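Local coordinates for uncharacterized protein (Trypanosoma brucei, PDB 2Q0X) that is of unknown function but adopts the alpha/beta-hydrolase fold and is named as a paraflagellar rod component of the trypanosome, at residues 37-43 and 67-73; 18-22 and 93-97. Numbering follows the deposited sequence.

Interaction 1 of 2, residues 37-43 and 67-73; sequences ARRCVLW and DWAFVQV
Strands 40-43 and 69-73 run side by side in parallel, their axes 4.5 Å apart at closest approach and 20° out of line. The register pairs Cys40 with Ala69, Val41 with Phe70, Leu42 with Val71 and Trp43 with Gln72, at CA-CA distances of 4.3 to 5.0 Å. Arg39 enters the ladder through its O alone, while Val41 and Trp43 use both N and O. Arg39 O accepts from Ala69 N at 2.9 Å, Val41 N gives to Ala69 O at 2.9 Å, Val41 O takes Val71 N at 2.8 Å and Trp43 N gives to Val71 O at 2.8 Å; a weak bond from Val73 N to Trp43 O, 3.3 Å, ends the ladder. Facing the other way, the Cys40 backbone bonds to Glu109 and Ala111 and that of Leu42 to Ala111 and Phe113, on and just before strand 110-115, so 40-44 is an inner strand. At the start of the ladder, the Arg39 side chain (chi1 p, then extended) reaches Asp67: NE donates to Asp67 O at 3.2 Å, and NH2 makes a salt bridge with Asp67 OD1 at 2.8 Å. NH1 is engaged by Glu109 and Asp295. The guanidinium lies flat on Trp68, planes at 9°. One face of the sheet carries Cys40, Leu42, Ala69 and Val71; Cys40 and Leu42 pack on helix 87-104 through Leu101, Leu97 and Ile98. The other carries Val41, Phe70, Trp43 and Gln72; Trp43 NE1 bonds to Thr115 and Gln72 OE1 to Leu52 N. Helix 57-64 packs on Phe70, completing the beta-alpha-beta crossover of the alpha/beta-hydrolase sheet.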
ATOM      1  N   ALA A  37      -3.590  21.241  15.163  1.00 30.38           N
ATOM      2  CA  ALA A  37      -4.877  21.075  15.830  1.00 29.99           C
ATOM      3  C   ALA A  37      -4.727  20.058  16.982  1.00 29.35           C
ATOM      4  O   ALA A  37      -3.682  19.390  17.104  1.00 29.75           O
ATOM      5  CB  ALA A  37      -5.930  20.631  14.843  1.00 30.13           C
ATOM      6  N   ARG A  38      -5.736  19.958  17.839  1.00 28.14           N
ATOM      7  CA  ARG A  38      -5.632  19.077  19.002  1.00 27.47           C
ATOM      8  C   ARG A  38      -6.602  17.906  18.909  1.00 26.67           C
ATOM      9  O   ARG A  38      -6.961  17.319  19.922  1.00 26.70           O
ATOM     10  CB  ARG A  38      -5.862  19.871  20.289  1.00 27.61           C
ATOM     11  N   ARG A  39      -7.003  17.573  17.685  1.00 25.54           N
ATOM     12  CA  ARG A  39      -7.914  16.474  17.405  1.00 24.87           C
ATOM     13  C   ARG A  39      -7.820  16.185  15.919  1.00 24.54           C
ATOM     14  O   ARG A  39      -7.382  17.036  15.164  1.00 24.00           O
ATOM     15  CB  ARG A  39      -9.347  16.836  17.787  1.00 24.50           C
ATOM     16  CG  ARG A  39      -9.844  18.128  17.156  1.00 24.34           C
ATOM     17  CD  ARG A  39     -11.207  18.501  17.646  1.00 23.63           C
ATOM     18  NE  ARG A  39     -11.746  19.655  16.933  1.00 23.17           N
ATOM     19  CZ  ARG A  39     -12.981  20.126  17.105  1.00 23.97           C
ATOM     20  NH1 ARG A  39     -13.809  19.557  17.971  1.00 23.01           N
ATOM     21  NH2 ARG A  39     -13.384  21.192  16.413  1.00 24.09           N
ATOM     22  N   CYS A  40      -8.234  14.996  15.495  1.00 24.47           N
ATOM     23  CA  CYS A  40      -8.060  14.614  14.103  1.00 24.54           C
ATOM     24  C   CYS A  40      -9.226  13.854  13.502  1.00 24.44           C
ATOM     25  O   CYS A  40      -9.925  13.105  14.184  1.00 24.26           O
ATOM     26  CB  CYS A  40      -6.765  13.792  13.924  1.00 24.72           C
ATOM     27  SG  CYS A  40      -6.707  12.178  14.766  1.00 26.03           S
ATOM     28  N   VAL A  41      -9.420  14.056  12.199  1.00 24.19           N
ATOM     29  CA  VAL A  41     -10.148  13.109  11.382  1.00 23.78           C
ATOM     30  C   VAL A  41      -9.173  12.017  10.902  1.00 23.64           C
ATOM     31  O   VAL A  41      -8.115  12.322  10.358  1.00 23.83           O
ATOM     32  CB  VAL A  41     -10.805  13.796  10.186  1.00 23.89           C
ATOM     33  CG1 VAL A  41     -11.453  12.759   9.264  1.00 23.52           C
ATOM     34  CG2 VAL A  41     -11.827  14.825  10.693  1.00 23.51           C
ATOM     35  N   LEU A  42      -9.521  10.754  11.161  1.00 23.37           N
ATOM     36  CA  LEU A  42      -8.739   9.615  10.756  1.00 22.94           C
ATOM     37  C   LEU A  42      -9.504   8.839   9.696  1.00 23.16           C
ATOM     38  O   LEU A  42     -10.618   8.338   9.946  1.00 23.31           O
ATOM     39  CB  LEU A  42      -8.454   8.715  11.950  1.00 23.15           C
ATOM     40  CG  LEU A  42      -7.747   7.376  11.693  1.00 22.83           C
ATOM     41  CD1 LEU A  42      -6.441   7.588  10.943  1.00 21.29           C
ATOM     42  CD2 LEU A  42      -7.532   6.603  13.037  1.00 22.01           C
ATOM     43  N   TRP A  43      -8.861   8.687   8.539  1.00 23.27           N
ATOM     44  CA  TRP A  43      -9.443   8.005   7.397  1.00 23.29           C
ATOM     45  C   TRP A  43      -8.853   6.598   7.195  1.00 23.39           C
ATOM     46  O   TRP A  43      -7.649   6.414   7.198  1.00 23.78           O
ATOM     47  CB  TRP A  43      -9.245   8.828   6.122  1.00 22.96           C
ATOM     48  CG  TRP A  43      -9.705   8.086   4.906  1.00 22.79           C
ATOM     49  CD1 TRP A  43     -10.991   7.951   4.469  1.00 22.55           C
ATOM     50  CD2 TRP A  43      -8.895   7.343   3.992  1.00 23.00           C
ATOM     51  NE1 TRP A  43     -11.029   7.184   3.345  1.00 22.31           N
ATOM     52  CE2 TRP A  43      -9.753   6.787   3.034  1.00 22.64           C
ATOM     53  CE3 TRP A  43      -7.528   7.088   3.897  1.00 22.87           C
ATOM     54  CZ2 TRP A  43      -9.291   6.008   1.985  1.00 22.75           C
ATOM     55  CZ3 TRP A  43      -7.075   6.305   2.861  1.00 23.33           C
ATOM     56  CH2 TRP A  43      -7.954   5.774   1.921  1.00 22.97           C
ATOM     57  N   ASP A  67      -8.448  23.405  12.904  1.00 27.96           N
ATOM     58  CA  ASP A  67      -9.623  22.917  13.623  1.00 27.89           C
ATOM     59  C   ASP A  67      -9.511  21.404  13.847  1.00 27.26           C
ATOM     60  O   ASP A  67      -9.561  20.941  14.986  1.00 27.39           O
ATOM     61  CB  ASP A  67     -10.893  23.289  12.845  1.00 28.14           C
ATOM     62  CG  ASP A  67     -12.151  23.060  13.637  1.00 29.29           C
ATOM     63  OD1 ASP A  67     -12.099  23.154  14.878  1.00 30.90           O
ATOM     64  OD2 ASP A  67     -13.203  22.783  13.025  1.00 31.07           O
ATOM     65  N   TRP A  68      -9.344  20.650  12.757  1.00 26.30           N
ATOM     66  CA  TRP A  68      -9.018  19.227  12.820  1.00 25.46           C
ATOM     67  C   TRP A  68      -7.775  18.904  11.978  1.00 25.07           C
ATOM     68  O   TRP A  68      -7.624  19.397  10.856  1.00 25.22           O
ATOM     69  CB  TRP A  68     -10.190  18.372  12.299  1.00 24.87           C
ATOM     70  CG  TRP A  68     -11.473  18.408  13.121  1.00 24.38           C
ATOM     71  CD1 TRP A  68     -12.457  19.350  13.067  1.00 23.85           C
ATOM     72  CD2 TRP A  68     -11.924  17.422  14.062  1.00 24.17           C
ATOM     73  NE1 TRP A  68     -13.470  19.028  13.925  1.00 24.01           N
ATOM     74  CE2 TRP A  68     -13.175  17.844  14.546  1.00 24.04           C
ATOM     75  CE3 TRP A  68     -11.394  16.224  14.539  1.00 24.36           C
ATOM     76  CZ2 TRP A  68     -13.906  17.108  15.488  1.00 23.82           C
ATOM     77  CZ3 TRP A  68     -12.112  15.504  15.486  1.00 24.26           C
ATOM     78  CH2 TRP A  68     -13.356  15.952  15.946  1.00 23.65           C
ATOM     79  N   ALA A  69      -6.897  18.061  12.508  1.00 24.38           N
ATOM     80  CA  ALA A  69      -5.857  17.451  11.706  1.00 23.86           C
ATOM     81  C   ALA A  69      -6.526  16.420  10.793  1.00 23.58           C
ATOM     82  O   ALA A  69      -7.669  16.053  11.017  1.00 23.68           O
ATOM     83  CB  ALA A  69      -4.788  16.800  12.583  1.00 23.43           C
ATOM     84  N   PHE A  70      -5.824  16.008   9.744  1.00 23.35           N
ATOM     85  CA  PHE A  70      -6.302  14.994   8.814  1.00 23.46           C
ATOM     86  C   PHE A  70      -5.235  13.903   8.742  1.00 23.61           C
ATOM     87  O   PHE A  70      -4.097  14.175   8.384  1.00 23.00           O
ATOM     88  CB  PHE A  70      -6.591  15.588   7.419  1.00 23.42           C
ATOM     89  CG  PHE A  70      -7.374  14.655   6.515  1.00 23.87           C
ATOM     90  CD1 PHE A  70      -6.780  14.075   5.393  1.00 23.70           C
ATOM     91  CD2 PHE A  70      -8.691  14.330   6.806  1.00 23.44           C
ATOM     92  CE1 PHE A  70      -7.479  13.208   4.569  1.00 23.15           C
ATOM     93  CE2 PHE A  70      -9.392  13.451   5.992  1.00 23.73           C
ATOM     94  CZ  PHE A  70      -8.769  12.879   4.866  1.00 23.37           C
ATOM     95  N   VAL A  71      -5.610  12.687   9.152  1.00 23.84           N
ATOM     96  CA  VAL A  71      -4.695  11.562   9.210  1.00 24.03           C
ATOM     97  C   VAL A  71      -5.237  10.437   8.343  1.00 24.16           C
ATOM     98  O   VAL A  71      -6.436  10.173   8.365  1.00 24.11           O
ATOM     99  CB  VAL A  71      -4.522  11.024  10.645  1.00 24.24           C
ATOM    100  CG1 VAL A  71      -3.565   9.819  10.663  1.00 23.69           C
ATOM    101  CG2 VAL A  71      -4.016  12.136  11.599  1.00 23.84           C
ATOM    102  N   GLN A  72      -4.321   9.789   7.607  1.00 23.98           N
ATOM    103  CA  GLN A  72      -4.618   8.701   6.676  1.00 23.73           C
ATOM    104  C   GLN A  72      -3.731   7.514   6.947  1.00 23.85           C
ATOM    105  O   GLN A  72      -2.536   7.668   7.141  1.00 23.60           O
ATOM    106  CB  GLN A  72      -4.353   9.166   5.255  1.00 23.31           C
ATOM    107  CG  GLN A  72      -5.270  10.250   4.804  1.00 23.06           C
ATOM    108  CD  GLN A  72      -4.879  10.792   3.442  1.00 22.58           C
ATOM    109  OE1 GLN A  72      -5.175  10.183   2.409  1.00 20.62           O
ATOM    110  NE2 GLN A  72      -4.183  11.929   3.436  1.00 22.46           N
ATOM    111  N   VAL A  73      -4.323   6.329   6.955  1.00 24.60           N
ATOM    112  CA  VAL A  73      -3.589   5.081   7.154  1.00 25.33           C
ATOM    113  C   VAL A  73      -4.019   4.168   6.031  1.00 26.47           C
ATOM    114  O   VAL A  73      -5.185   4.178   5.623  1.00 26.39           O
ATOM    115  CB  VAL A  73      -3.877   4.427   8.561  1.00 25.33           C
ATOM    116  CG1 VAL A  73      -5.338   4.027   8.729  1.00 24.54           C
ATOM    117  CG2 VAL A  73      -2.962   3.206   8.842  1.00 24.50           C
TER

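Interaction 2 of 2, residues 18-22 and 93-97; sequences FTYYK and DVDDL
In this alpha/beta-hydrolase fold, residues 18-21 of strand 13-21, the outermost strand of the sheet within this chain, pack on helix 93-97, a turn of the longer helix 87-104. The strand is extended and the helix regular; their axes come within 10.1 Å at 123°, a gap bridged by side chains. Tyr20 leads the contact. Its CB points toward the helix and, with chi1 p (65°) and chi2 -77°, the ring spans the gap, so that CZ lies 3.7 Å from Leu97 CB. Leu97, chi1 t, also meets Phe18, CD1 to CZ at 4.0 Å. Asp93, one turn earlier, points its CB toward the strand; its OD2 lies 3.8 Å from Lys22 CD, but that carboxylate oxygen bonds to Gln85 and the Lys22 ammonium to Ser82 O. On the outer side, Thr19 O accepts from Arg9 of the second subunit. The polar tie is Tyr20 OH donating to Asp93 O at 2.9 Å, the same carbonyl that receives Leu97 N at 3.2 Å within the helix.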
ATOM      1  N   PHE A  18       4.996   8.560   9.167  1.00 27.42           N
ATOM      2  CA  PHE A  18       5.671   7.568   9.972  1.00 27.57           C
ATOM      3  C   PHE A  18       5.056   6.207   9.757  1.00 27.53           C
ATOM      4  O   PHE A  18       4.064   6.070   9.035  1.00 27.68           O
ATOM      5  CB  PHE A  18       5.663   7.959  11.455  1.00 27.68           C
ATOM      6  CG  PHE A  18       4.335   7.820  12.122  1.00 27.54           C
ATOM      7  CD1 PHE A  18       3.376   8.798  11.985  1.00 27.74           C
ATOM      8  CD2 PHE A  18       4.054   6.715  12.911  1.00 27.70           C
ATOM      9  CE1 PHE A  18       2.151   8.682  12.606  1.00 27.88           C
ATOM     10  CE2 PHE A  18       2.828   6.583  13.526  1.00 28.06           C
ATOM     11  CZ  PHE A  18       1.871   7.585  13.376  1.00 28.26           C
ATOM     12  N   THR A  19       5.688   5.196  10.350  1.00 27.22           N
ATOM     13  CA  THR A  19       5.162   3.842  10.330  1.00 26.98           C
ATOM     14  C   THR A  19       5.081   3.301  11.769  1.00 27.14           C
ATOM     15  O   THR A  19       5.853   3.696  12.634  1.00 26.75           O
ATOM     16  CB  THR A  19       6.030   2.911   9.462  1.00 26.83           C
ATOM     17  OG1 THR A  19       7.306   2.756  10.073  1.00 26.69           O
ATOM     18  CG2 THR A  19       6.230   3.471   8.034  1.00 26.25           C
ATOM     19  N   TYR A  20       4.123   2.424  12.030  1.00 27.38           N
ATOM     20  CA  TYR A  20       4.119   1.690  13.289  1.00 27.64           C
ATOM     21  C   TYR A  20       4.080   0.205  12.985  1.00 28.44           C
ATOM     22  O   TYR A  20       3.501  -0.217  11.981  1.00 28.21           O
ATOM     23  CB  TYR A  20       2.978   2.142  14.211  1.00 27.16           C
ATOM     24  CG  TYR A  20       1.581   1.848  13.700  1.00 26.57           C
ATOM     25  CD1 TYR A  20       1.009   2.632  12.704  1.00 25.50           C
ATOM     26  CD2 TYR A  20       0.832   0.791  14.233  1.00 25.82           C
ATOM     27  CE1 TYR A  20      -0.276   2.377  12.240  1.00 26.09           C
ATOM     28  CE2 TYR A  20      -0.432   0.513  13.770  1.00 26.23           C
ATOM     29  CZ  TYR A  20      -0.995   1.322  12.768  1.00 26.46           C
ATOM     30  OH  TYR A  20      -2.267   1.075  12.301  1.00 25.51           O
ATOM     31  N   TYR A  21       4.737  -0.571  13.839  1.00 29.77           N
ATOM     32  CA  TYR A  21       4.911  -2.006  13.614  1.00 30.97           C
ATOM     33  C   TYR A  21       3.638  -2.757  13.952  1.00 31.59           C
ATOM     34  O   TYR A  21       3.124  -2.673  15.067  1.00 31.57           O
ATOM     35  CB  TYR A  21       6.060  -2.582  14.456  1.00 31.47           C
ATOM     36  CG  TYR A  21       7.428  -2.495  13.824  1.00 32.07           C
ATOM     37  CD1 TYR A  21       7.927  -3.538  13.043  1.00 32.57           C
ATOM     38  CD2 TYR A  21       8.242  -1.388  14.031  1.00 32.84           C
ATOM     39  CE1 TYR A  21       9.198  -3.471  12.463  1.00 32.90           C
ATOM     40  CE2 TYR A  21       9.524  -1.310  13.458  1.00 32.87           C
ATOM     41  CZ  TYR A  21      10.000  -2.348  12.678  1.00 32.80           C
ATOM     42  OH  TYR A  21      11.268  -2.252  12.117  1.00 32.33           O
ATOM     43  N   LYS A  22       3.152  -3.497  12.964  1.00 32.38           N
ATOM     44  CA  LYS A  22       2.074  -4.467  13.123  1.00 32.97           C
ATOM     45  C   LYS A  22       2.673  -5.793  13.577  1.00 33.09           C
ATOM     46  O   LYS A  22       2.010  -6.591  14.239  1.00 33.34           O
ATOM     47  CB  LYS A  22       1.358  -4.616  11.772  1.00 33.09           C
ATOM     48  CG  LYS A  22       0.527  -5.881  11.530  1.00 33.79           C
ATOM     49  CD  LYS A  22       0.077  -5.908  10.058  1.00 33.70           C
ATOM     50  CE  LYS A  22      -0.499  -7.242   9.609  1.00 34.16           C
ATOM     51  NZ  LYS A  22      -0.337  -7.441   8.131  1.00 34.58           N
ATOM     52  N   ASP A  93      -5.377  -3.254  14.457  1.00 25.47           N
ATOM     53  CA  ASP A  93      -4.277  -2.405  13.983  1.00 25.18           C
ATOM     54  C   ASP A  93      -4.653  -0.927  13.948  1.00 24.58           C
ATOM     55  O   ASP A  93      -3.873  -0.081  14.364  1.00 24.77           O
ATOM     56  CB  ASP A  93      -3.828  -2.827  12.576  1.00 25.74           C
ATOM     57  CG  ASP A  93      -3.256  -4.215  12.542  1.00 25.52           C
ATOM     58  OD1 ASP A  93      -2.813  -4.702  13.587  1.00 26.21           O
ATOM     59  OD2 ASP A  93      -3.273  -4.824  11.467  1.00 27.19           O
ATOM     60  N   VAL A  94      -5.846  -0.619  13.458  1.00 24.12           N
ATOM     61  CA  VAL A  94      -6.361   0.757  13.494  1.00 23.68           C
ATOM     62  C   VAL A  94      -6.524   1.298  14.925  1.00 23.76           C
ATOM     63  O   VAL A  94      -6.202   2.469  15.185  1.00 23.59           O
ATOM     64  CB  VAL A  94      -7.654   0.911  12.663  1.00 23.80           C
ATOM     65  CG1 VAL A  94      -8.177   2.356  12.740  1.00 23.95           C
ATOM     66  CG2 VAL A  94      -7.373   0.525  11.153  1.00 22.21           C
ATOM     67  N   ASP A  95      -6.979   0.441  15.850  1.00 23.65           N
ATOM     68  CA  ASP A  95      -7.126   0.838  17.256  1.00 23.74           C
ATOM     69  C   ASP A  95      -5.797   1.168  17.924  1.00 23.67           C
ATOM     70  O   ASP A  95      -5.703   2.105  18.711  1.00 23.01           O
ATOM     71  CB  ASP A  95      -7.852  -0.239  18.055  1.00 23.84           C
ATOM     72  CG  ASP A  95      -8.607   0.338  19.242  1.00 24.22           C
ATOM     73  OD1 ASP A  95      -9.200   1.440  19.092  1.00 24.78           O
ATOM     74  OD2 ASP A  95      -8.580  -0.303  20.316  1.00 23.67           O
ATOM     75  N   ASP A  96      -4.772   0.390  17.588  1.00 24.22           N
ATOM     76  CA  ASP A  96      -3.393   0.675  17.982  1.00 24.48           C
ATOM     77  C   ASP A  96      -2.921   2.048  17.469  1.00 23.98           C
ATOM     78  O   ASP A  96      -2.210   2.770  18.162  1.00 24.14           O
ATOM     79  CB  ASP A  96      -2.438  -0.424  17.466  1.00 24.96           C
ATOM     80  CG  ASP A  96      -2.752  -1.823  18.045  1.00 26.59           C
ATOM     81  OD1 ASP A  96      -3.435  -1.899  19.102  1.00 27.95           O
ATOM     82  OD2 ASP A  96      -2.307  -2.848  17.446  1.00 28.54           O
ATOM     83  N   LEU A  97      -3.298   2.414  16.251  1.00 23.52           N
ATOM     84  CA  LEU A  97      -2.956   3.744  15.734  1.00 22.48           C
ATOM     85  C   LEU A  97      -3.700   4.836  16.518  1.00 21.67           C
ATOM     86  O   LEU A  97      -3.106   5.843  16.900  1.00 21.08           O
ATOM     87  CB  LEU A  97      -3.255   3.847  14.231  1.00 22.50           C
ATOM     88  CG  LEU A  97      -3.049   5.230  13.614  1.00 22.47           C
ATOM     89  CD1 LEU A  97      -1.628   5.773  13.954  1.00 21.00           C
ATOM     90  CD2 LEU A  97      -3.375   5.258  12.094  1.00 22.68           C
TER

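Both contacts reach the same sheet: interaction 1 joins two of its parallel strands, and interaction 2 packs strand 13-21, outermost within this chain, on the helix that follows strand 69-73. Along the sequence, 37-43 and 67-73 are nested in the loop closed by 18-22 and 93-97. The centres of the two interactions lie about 15 Å apart, yet the side chains meet. Leu97 is the shared piece: its CD2 is 3.7 Å from Val73 CB and 4.0 Å from Leu42 CD1, so the residue that meets Tyr20 also packs on the strand pair. Val73 CG2 lies 4.1 Å from Tyr20 OH, so the Tyr20 side chain, reaching from strand 13-21 to the helix, also touches strand 69-73.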